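Local coordinates for membrane protein (Acinetobacter baumannii AB307-0294, PDB 5DL5) that probably forms an outer-membrane beta-barrel channel of the OprD porin family that lets small molecules, antibiotics among them, enter the cell, at residues N276-S281 with L293-N298; L318-M323 with E331-I336. All blocks are in the same frame, centred on the assembly; numbering follows the deposited sequence.

Contact 1 (N276-S281 with L293-N298); sequences NIWAIS and LAYQQN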
ATOM      1  N   ASN A 276      -8.632  11.147 -12.745  1.00 30.55           N
ATOM      2  CA  ASN A 276      -7.496  11.873 -12.128  1.00 31.95           C
ATOM      3  C   ASN A 276      -7.775  12.079 -10.607  1.00 30.91           C
ATOM      4  O   ASN A 276      -8.862  12.472 -10.207  1.00 33.91           O
ATOM      5  CB  ASN A 276      -7.288  13.251 -12.764  1.00 34.54           C
ATOM      6  CG  ASN A 276      -7.011  13.136 -14.241  1.00 40.75           C
ATOM      7  OD1 ASN A 276      -5.969  12.685 -14.634  1.00 46.32           O
ATOM      8  ND2 ASN A 276      -7.969  13.388 -15.037  1.00 42.08           N
ATOM      9  N   ILE A 277      -6.797  11.775  -9.787  1.00 28.83           N
ATOM     10  CA  ILE A 277      -6.857  12.006  -8.331  1.00 29.32           C
ATOM     11  C   ILE A 277      -5.558  12.709  -7.982  1.00 29.99           C
ATOM     12  O   ILE A 277      -4.456  12.300  -8.333  1.00 31.13           O
ATOM     13  CB  ILE A 277      -7.177  10.756  -7.531  1.00 27.75           C
ATOM     14  CG1 ILE A 277      -7.392  11.121  -6.045  1.00 27.48           C
ATOM     15  CG2 ILE A 277      -6.132   9.685  -7.767  1.00 29.54           C
ATOM     16  CD1 ILE A 277      -7.885   9.955  -5.217  1.00 28.53           C
ATOM     17  N   TRP A 278      -5.700  13.785  -7.235  1.00 30.02           N
ATOM     18  CA  TRP A 278      -4.555  14.545  -6.728  1.00 28.84           C
ATOM     19  C   TRP A 278      -4.801  15.051  -5.289  1.00 29.41           C
ATOM     20  O   TRP A 278      -5.921  15.084  -4.857  1.00 26.44           O
ATOM     21  CB  TRP A 278      -4.177  15.659  -7.687  1.00 33.66           C
ATOM     22  CG  TRP A 278      -5.191  16.661  -7.866  1.00 36.29           C
ATOM     23  CD1 TRP A 278      -6.215  16.645  -8.791  1.00 38.09           C
ATOM     24  CD2 TRP A 278      -5.376  17.862  -7.073  1.00 40.11           C
ATOM     25  NE1 TRP A 278      -7.024  17.734  -8.559  1.00 38.08           N
ATOM     26  CE2 TRP A 278      -6.581  18.472  -7.515  1.00 38.45           C
ATOM     27  CE3 TRP A 278      -4.701  18.419  -5.998  1.00 40.59           C
ATOM     28  CZ2 TRP A 278      -7.042  19.685  -7.024  1.00 40.92           C
ATOM     29  CZ3 TRP A 278      -5.239  19.620  -5.417  1.00 43.91           C
ATOM     30  CH2 TRP A 278      -6.395  20.232  -5.987  1.00 42.39           C
ATOM     31  N   ALA A 279      -3.738  15.471  -4.614  1.00 27.20           N
ATOM     32  CA  ALA A 279      -3.793  15.868  -3.257  1.00 30.79           C
ATOM     33  C   ALA A 279      -2.657  16.773  -2.937  1.00 30.65           C
ATOM     34  O   ALA A 279      -1.601  16.647  -3.537  1.00 31.28           O
ATOM     35  CB  ALA A 279      -3.783  14.690  -2.330  1.00 30.42           C
ATOM     36  N   ILE A 280      -2.949  17.771  -2.102  1.00 30.70           N
ATOM     37  CA  ILE A 280      -1.951  18.656  -1.546  1.00 34.20           C
ATOM     38  C   ILE A 280      -2.011  18.575  -0.028  1.00 32.52           C
ATOM     39  O   ILE A 280      -3.150  18.505   0.504  1.00 34.95           O
ATOM     40  CB  ILE A 280      -2.154  20.111  -1.999  1.00 37.73           C
ATOM     41  CG1 ILE A 280      -3.615  20.586  -1.720  1.00 38.95           C
ATOM     42  CG2 ILE A 280      -1.886  20.182  -3.477  1.00 40.56           C
ATOM     43  CD1 ILE A 280      -3.889  22.063  -1.908  1.00 43.97           C
ATOM     44  N   SER A 281      -0.836  18.582   0.628  1.00 30.68           N
ATOM     45  CA  SER A 281      -0.768  18.483   2.073  1.00 32.41           C
ATOM     46  C   SER A 281       0.245  19.446   2.561  1.00 33.61           C
ATOM     47  O   SER A 281       1.174  19.794   1.816  1.00 34.34           O
ATOM     48  CB  SER A 281      -0.522  17.012   2.520  1.00 35.24           C
ATOM     49  OG  SER A 281       0.839  16.791   2.359  1.00 40.17           O
ATOM     50  N   LEU A 293      -2.737  19.384   7.272  1.00 35.32           N
ATOM     51  CA  LEU A 293      -3.996  19.649   6.567  1.00 37.82           C
ATOM     52  C   LEU A 293      -3.805  19.082   5.153  1.00 35.12           C
ATOM     53  O   LEU A 293      -2.721  19.268   4.562  1.00 34.78           O
ATOM     54  CB  LEU A 293      -4.407  21.146   6.454  1.00 39.07           C
ATOM     55  CG  LEU A 293      -4.646  21.898   7.749  1.00 46.10           C
ATOM     56  CD1 LEU A 293      -4.827  23.405   7.543  1.00 46.63           C
ATOM     57  CD2 LEU A 293      -5.763  21.234   8.603  1.00 46.11           C
ATOM     58  N   ALA A 294      -4.813  18.383   4.636  1.00 31.97           N
ATOM     59  CA  ALA A 294      -4.674  17.875   3.265  1.00 31.63           C
ATOM     60  C   ALA A 294      -5.997  17.965   2.564  1.00 32.28           C
ATOM     61  O   ALA A 294      -7.049  17.805   3.197  1.00 29.79           O
ATOM     62  CB  ALA A 294      -4.183  16.461   3.273  1.00 30.39           C
ATOM     63  N   TYR A 295      -5.933  18.160   1.251  1.00 30.96           N
ATOM     64  CA  TYR A 295      -7.100  18.169   0.362  1.00 29.71           C
ATOM     65  C   TYR A 295      -6.814  17.258  -0.794  1.00 29.45           C
ATOM     66  O   TYR A 295      -5.688  17.235  -1.267  1.00 30.70           O
ATOM     67  CB  TYR A 295      -7.319  19.632  -0.152  1.00 30.92           C
ATOM     68  CG  TYR A 295      -8.389  19.744  -1.166  1.00 30.91           C
ATOM     69  CD1 TYR A 295      -9.751  19.814  -0.783  1.00 34.08           C
ATOM     70  CD2 TYR A 295      -8.084  19.748  -2.520  1.00 33.70           C
ATOM     71  CE1 TYR A 295     -10.768  19.841  -1.759  1.00 34.65           C
ATOM     72  CE2 TYR A 295      -9.066  19.785  -3.506  1.00 34.14           C
ATOM     73  CZ  TYR A 295     -10.429  19.883  -3.102  1.00 36.82           C
ATOM     74  OH  TYR A 295     -11.432  19.919  -4.082  1.00 36.10           O
ATOM     75  N   GLN A 296      -7.853  16.519  -1.247  1.00 30.38           N
ATOM     76  CA  GLN A 296      -7.721  15.493  -2.225  1.00 28.88           C
ATOM     77  C   GLN A 296      -8.936  15.569  -3.112  1.00 28.90           C
ATOM     78  O   GLN A 296     -10.049  15.780  -2.654  1.00 27.49           O
ATOM     79  CB  GLN A 296      -7.644  14.140  -1.498  1.00 29.31           C
ATOM     80  CG  GLN A 296      -7.398  12.941  -2.322  1.00 30.12           C
ATOM     81  CD  GLN A 296      -7.032  11.716  -1.434  1.00 29.53           C
ATOM     82  OE1 GLN A 296      -5.979  11.712  -0.825  1.00 29.32           O
ATOM     83  NE2 GLN A 296      -7.888  10.750  -1.368  1.00 27.24           N
ATOM     84  N   GLN A 297      -8.772  15.400  -4.422  1.00 29.07           N
ATOM     85  CA  GLN A 297      -9.973  15.473  -5.287  1.00 28.80           C
ATOM     86  C   GLN A 297      -9.831  14.529  -6.473  1.00 28.40           C
ATOM     87  O   GLN A 297      -8.723  14.339  -7.027  1.00 30.27           O
ATOM     88  CB  GLN A 297     -10.057  16.918  -5.776  1.00 29.14           C
ATOM     89  CG  GLN A 297     -10.929  17.137  -6.977  1.00 34.31           C
ATOM     90  CD  GLN A 297     -11.196  18.627  -7.280  1.00 39.58           C
ATOM     91  OE1 GLN A 297     -10.804  19.554  -6.528  1.00 39.84           O
ATOM     92  NE2 GLN A 297     -12.094  18.834  -8.267  1.00 44.32           N
ATOM     93  N   ASN A 298     -10.933  13.921  -6.835  1.00 28.57           N
ATOM     94  CA  ASN A 298     -11.043  13.080  -8.005  1.00 30.90           C
ATOM     95  C   ASN A 298     -11.779  13.802  -9.122  1.00 34.23           C
ATOM     96  O   ASN A 298     -12.765  14.488  -8.810  1.00 28.97           O
ATOM     97  CB  ASN A 298     -11.934  11.864  -7.679  1.00 33.07           C
ATOM     98  CG  ASN A 298     -11.278  10.877  -6.748  1.00 33.31           C
ATOM     99  OD1 ASN A 298     -10.726   9.825  -7.221  1.00 31.67           O
ATOM    100  ND2 ASN A 298     -11.330  11.183  -5.384  1.00 30.19           N
TER

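Contact 2 (L318-M323 with E331-I336); sequences LPNSYM and EKSAQI. With C8E ((hydroxyethyloxy)tri(ethyloxy)octane), chain B.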
ATOM      1  N   LEU A 318      -1.401   8.611  -1.351  1.00 28.24           N
ATOM      2  CA  LEU A 318      -2.144   9.868  -1.169  1.00 31.58           C
ATOM      3  C   LEU A 318      -2.466   9.997   0.355  1.00 30.59           C
ATOM      4  O   LEU A 318      -2.490   8.984   1.048  1.00 30.76           O
ATOM      5  CB  LEU A 318      -3.457   9.764  -1.925  1.00 30.83           C
ATOM      6  CG  LEU A 318      -3.307   9.708  -3.449  1.00 30.01           C
ATOM      7  CD1 LEU A 318      -4.629   9.397  -4.100  1.00 32.33           C
ATOM      8  CD2 LEU A 318      -2.811  10.979  -4.025  1.00 31.91           C
ATOM      9  N   PRO A 319      -2.687  11.196   0.839  1.00 30.77           N
ATOM     10  CA  PRO A 319      -2.772  11.424   2.340  1.00 29.76           C
ATOM     11  C   PRO A 319      -4.124  11.067   2.939  1.00 29.36           C
ATOM     12  O   PRO A 319      -4.245  10.726   4.085  1.00 28.53           O
ATOM     13  CB  PRO A 319      -2.530  12.957   2.427  1.00 32.36           C
ATOM     14  CG  PRO A 319      -3.044  13.567   1.149  1.00 28.62           C
ATOM     15  CD  PRO A 319      -2.614  12.499   0.107  1.00 31.13           C
ATOM     16  N   ASN A 320      -5.207  11.145   2.184  1.00 31.05           N
ATOM     17  CA  ASN A 320      -6.561  10.961   2.788  1.00 30.98           C
ATOM     18  C   ASN A 320      -6.974   9.533   2.547  1.00 34.84           C
ATOM     19  O   ASN A 320      -7.860   9.200   1.710  1.00 33.31           O
ATOM     20  CB  ASN A 320      -7.602  11.893   2.267  1.00 29.00           C
ATOM     21  CG  ASN A 320      -7.313  13.359   2.598  1.00 30.89           C
ATOM     22  OD1 ASN A 320      -6.345  13.692   3.277  1.00 31.84           O
ATOM     23  ND2 ASN A 320      -8.139  14.245   2.059  1.00 30.36           N
ATOM     24  N   SER A 321      -6.382   8.689   3.381  1.00 34.77           N
ATOM     25  CA  SER A 321      -6.370   7.257   3.164  1.00 36.53           C
ATOM     26  C   SER A 321      -6.147   6.564   4.501  1.00 36.37           C
ATOM     27  O   SER A 321      -5.036   6.588   5.012  1.00 33.49           O
ATOM     28  CB  SER A 321      -5.200   6.822   2.247  1.00 37.09           C
ATOM     29  OG  SER A 321      -5.401   5.420   1.911  1.00 36.35           O
ATOM     30  N   TYR A 322      -7.206   6.006   5.046  1.00 33.76           N
ATOM     31  CA  TYR A 322      -7.184   5.280   6.338  1.00 37.78           C
ATOM     32  C   TYR A 322      -8.016   4.037   6.140  1.00 35.79           C
ATOM     33  O   TYR A 322      -7.613   3.214   5.373  1.00 39.21           O
ATOM     34  CB  TYR A 322      -7.693   6.165   7.535  1.00 37.03           C
ATOM     35  CG  TYR A 322      -6.768   7.362   7.835  1.00 35.14           C
ATOM     36  CD1 TYR A 322      -5.578   7.174   8.572  1.00 34.54           C
ATOM     37  CD2 TYR A 322      -7.032   8.637   7.301  1.00 33.61           C
ATOM     38  CE1 TYR A 322      -4.676   8.218   8.777  1.00 35.24           C
ATOM     39  CE2 TYR A 322      -6.153   9.692   7.497  1.00 35.08           C
ATOM     40  CZ  TYR A 322      -5.027   9.500   8.314  1.00 36.28           C
ATOM     41  OH  TYR A 322      -4.192  10.552   8.567  1.00 35.54           O
ATOM     42  N   MET A 323      -9.200   3.882   6.711  1.00 37.40           N
ATOM     43  CA  MET A 323     -10.001   2.716   6.355  1.00 35.53           C
ATOM     44  C   MET A 323     -10.604   3.036   4.975  1.00 36.84           C
ATOM     45  O   MET A 323     -10.473   2.263   4.065  1.00 32.57           O
ATOM     46  CB  MET A 323     -11.074   2.378   7.353  1.00 38.26           C
ATOM     47  CG  MET A 323     -11.910   1.220   6.788  1.00 38.84           C
ATOM     48  SD  MET A 323     -13.272   0.837   7.856  1.00 44.37           S
ATOM     49  CE  MET A 323     -14.350   2.224   7.626  1.00 46.46           C
ATOM     50  N   GLU A 331     -15.112  12.644  -5.970  1.00 31.04           N
ATOM     51  CA  GLU A 331     -15.080  12.927  -4.559  1.00 29.43           C
ATOM     52  C   GLU A 331     -14.010  13.962  -4.224  1.00 31.44           C
ATOM     53  O   GLU A 331     -12.835  13.849  -4.619  1.00 29.15           O
ATOM     54  CB  GLU A 331     -14.807  11.643  -3.745  1.00 31.55           C
ATOM     55  CG  GLU A 331     -14.890  11.873  -2.253  1.00 31.91           C
ATOM     56  CD  GLU A 331     -14.760  10.652  -1.398  1.00 34.63           C
ATOM     57  OE1 GLU A 331     -14.522   9.576  -1.947  1.00 31.23           O
ATOM     58  OE2 GLU A 331     -14.863  10.826  -0.154  1.00 32.61           O
ATOM     59  N   LYS A 332     -14.410  14.947  -3.457  1.00 28.81           N
ATOM     60  CA  LYS A 332     -13.460  15.827  -2.799  1.00 29.62           C
ATOM     61  C   LYS A 332     -13.274  15.457  -1.329  1.00 27.29           C
ATOM     62  O   LYS A 332     -14.230  15.046  -0.738  1.00 29.07           O
ATOM     63  CB  LYS A 332     -13.971  17.286  -2.877  1.00 30.34           C
ATOM     64  CG  LYS A 332     -14.182  17.807  -4.287  1.00 34.50           C
ATOM     65  CD  LYS A 332     -14.772  19.215  -4.153  1.00 40.31           C
ATOM     66  CE  LYS A 332     -14.470  20.164  -5.275  1.00 42.59           C
ATOM     67  NZ  LYS A 332     -15.470  19.877  -6.299  1.00 46.10           N
ATOM     68  N   SER A 333     -12.097  15.735  -0.700  1.00 26.33           N
ATOM     69  CA  SER A 333     -12.036  15.483   0.729  1.00 28.70           C
ATOM     70  C   SER A 333     -10.962  16.341   1.415  1.00 29.30           C
ATOM     71  O   SER A 333     -10.028  16.868   0.772  1.00 29.31           O
ATOM     72  CB  SER A 333     -11.725  13.971   0.995  1.00 30.49           C
ATOM     73  OG  SER A 333     -10.508  13.574   0.372  1.00 28.89           O
ATOM     74  N   ALA A 334     -11.140  16.521   2.719  1.00 29.59           N
ATOM     75  CA  ALA A 334     -10.294  17.404   3.506  1.00 30.61           C
ATOM     76  C   ALA A 334     -10.007  16.717   4.824  1.00 31.12           C
ATOM     77  O   ALA A 334     -10.894  16.074   5.381  1.00 31.03           O
ATOM     78  CB  ALA A 334     -10.983  18.728   3.755  1.00 31.30           C
ATOM     79  N   GLN A 335      -8.761  16.831   5.267  1.00 30.38           N
ATOM     80  CA  GLN A 335      -8.315  16.212   6.441  1.00 29.94           C
ATOM     81  C   GLN A 335      -7.584  17.180   7.348  1.00 31.13           C
ATOM     82  O   GLN A 335      -6.782  17.981   6.904  1.00 31.79           O
ATOM     83  CB  GLN A 335      -7.309  15.094   6.072  1.00 29.56           C
ATOM     84  CG  GLN A 335      -6.480  14.556   7.235  1.00 31.00           C
ATOM     85  CD  GLN A 335      -5.550  13.339   6.975  1.00 33.50           C
ATOM     86  OE1 GLN A 335      -5.054  12.762   7.924  1.00 31.63           O
ATOM     87  NE2 GLN A 335      -5.310  12.959   5.675  1.00 31.63           N
ATOM     88  N   ILE A 336      -7.759  16.945   8.623  1.00 32.29           N
ATOM     89  CA  ILE A 336      -6.858  17.457   9.653  1.00 36.04           C
ATOM     90  C   ILE A 336      -6.315  16.287  10.489  1.00 35.66           C
ATOM     91  O   ILE A 336      -7.060  15.403  10.851  1.00 35.72           O
ATOM     92  CB  ILE A 336      -7.562  18.478  10.558  1.00 38.44           C
ATOM     93  CG1 ILE A 336      -6.606  18.915  11.697  1.00 38.92           C
ATOM     94  CG2 ILE A 336      -8.777  17.855  11.216  1.00 41.36           C
ATOM     95  CD1 ILE A 336      -7.021  20.232  12.217  1.00 42.79           C
TER
HETATM   96  C6  C8E B 501     -12.945 -11.320  -0.188  1.00 54.91           C
HETATM   97  C7  C8E B 501     -12.908 -10.881   1.304  1.00 51.18           C
HETATM   98  C8  C8E B 501     -14.110 -10.043   1.802  1.00 53.90           C
HETATM   99  O9  C8E B 501     -13.780  -9.016   2.805  1.00 41.62           O
HETATM  100  C10 C8E B 501     -14.192  -7.759   2.279  1.00 60.43           C
HETATM  101  C11 C8E B 501     -13.084  -7.177   1.383  1.00 52.13           C
HETATM  102  O12 C8E B 501     -13.214  -5.780   1.235  1.00 64.71           O
HETATM  103  C13 C8E B 501     -13.087  -4.977   2.417  1.00 56.96           C
HETATM  104  C14 C8E B 501     -11.676  -4.478   2.576  1.00 55.62           C
HETATM  105  O15 C8E B 501     -11.568  -3.075   2.802  1.00 63.94           O
HETATM  106  C16 C8E B 501     -12.171  -2.169   1.867  1.00 67.29           C
HETATM  107  C17 C8E B 501     -11.246  -0.953   1.871  1.00 73.13           C
HETATM  108  O18 C8E B 501     -10.634  -0.919   3.196  1.00 77.61           O
HETATM  109  C19 C8E B 501      -9.266  -0.488   3.220  1.00 78.88           C
HETATM  110  C20 C8E B 501      -8.823  -0.364   4.668  1.00 69.34           C
HETATM  111  O21 C8E B 501      -7.565   0.320   4.936  1.00 63.28           O

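Contact 1 (N276-S281 with L293-N298)
W278 holds its CG in the crowded position between the backbone N and the carbonyl carbon (chi1 63°), which swings the indole across toward strand 293-298. Beyond CB and CG the ring runs alongside Q297: CD1 lies 3.8 Å from Q297 O, and Q297 CB sits 3.9 Å from the plane of the W278 ring, over one face and nearer its border than its middle. Further out, CZ2 reaches Q297 OE1. At the far corner, W278 CH2 meets Y295 CE2 at 3.7 Å, arriving at the edge of the phenol near its plane, while the two ring planes are inclined at 57°. Y295 OH in turn donates to Q297 OE1 (2.6 Å) from above the carbonyl plane, so the glutamine carbonyl is held by one bond from the tyrosine two residues earlier on its strand.

Beneath, the antiparallel backbones are joined by two hydrogen-bonded pairs, W278 with Q297 and I280 with Y295; I280 N to Y295 O measures 2.9 Å. On the other face I277 CD1 packs against N298 OD1 at 3.5 Å, that oxygen being hydrogen-bonded to N275, and A279 CB touches Q296 CB. Loop residues L318 and P319 cover this face. Such alternation, with W278, I280, Y295 and Q297 turned outward and a largely buried opposite face, typifies a beta hairpin in the wall of a porin barrel.

Contact 2 (L318-M323 with E331-I336)
N320 and Q335 run alongside each other head to tail with their amide planes 59° apart, whereas Y322 meets Q335 tip to tip, ring and amide turned 74° against one another. Q335 starts with CG anti to the backbone N and stays extended, carrying its amide from the strand into the loop. There both N-H groups of Q335 NE2 are used within the amide plane: one goes from Q335 NE2 to N320 OD1 at 2.7 Å, the other to P319 O at 2.9 Å. Neither acceptor receives its proton on a lone pair, since NE2 stands above both carbonyl planes. The other end of the amide, Q335 OE1, accepts a very short bond of 2.5 Å from Y322 OH, this time in the carbonyl plane and on a lone pair. With three bonds on its two polar atoms, the buried Q335 amide is fixed in rotation.

N320 continues the chain of bonds: N320 ND2 donates almost straight to S333 OG (3.0 Å, 172°), within its own amide plane. N320 is also the centre of an inverse gamma turn, closed by a weak bond from S321 N to P319 O. Y322 OH has a second partner in Q337 NE2, and the ring meets F378. The hydroxyl O21 of a bound detergent molecule, C8E, donates to Y322 O at 2.9 Å. Polar side chains of a barrel strand thus hold an inward-folded loop against the wall, as in OprD-family porins, whose channels are narrowed by such loops.

The two contacts share neighbouring strands of one wall: strand 289-300 pairs with strand 273-286 in contact 1 and, on its other edge, with strand 332-341, which carries half of contact 2. Q296 O to S333 N (2.8 Å) and A294 O to Q335 N are probable hydrogen bonds between them. Contact 1 is a regular backbone ladder with aromatic packing on the outer surface and an inner face (I277, A279, A294, Q296 and N298) buried under the loop; contact 2 relies on side-chain amides and hydroxyls, with N320, S333 and Q335 buried between wall and loop. The loop also bridges the two, because Q296 OE1 accepts from N320 N and N298 ND2 bonds to E331 O.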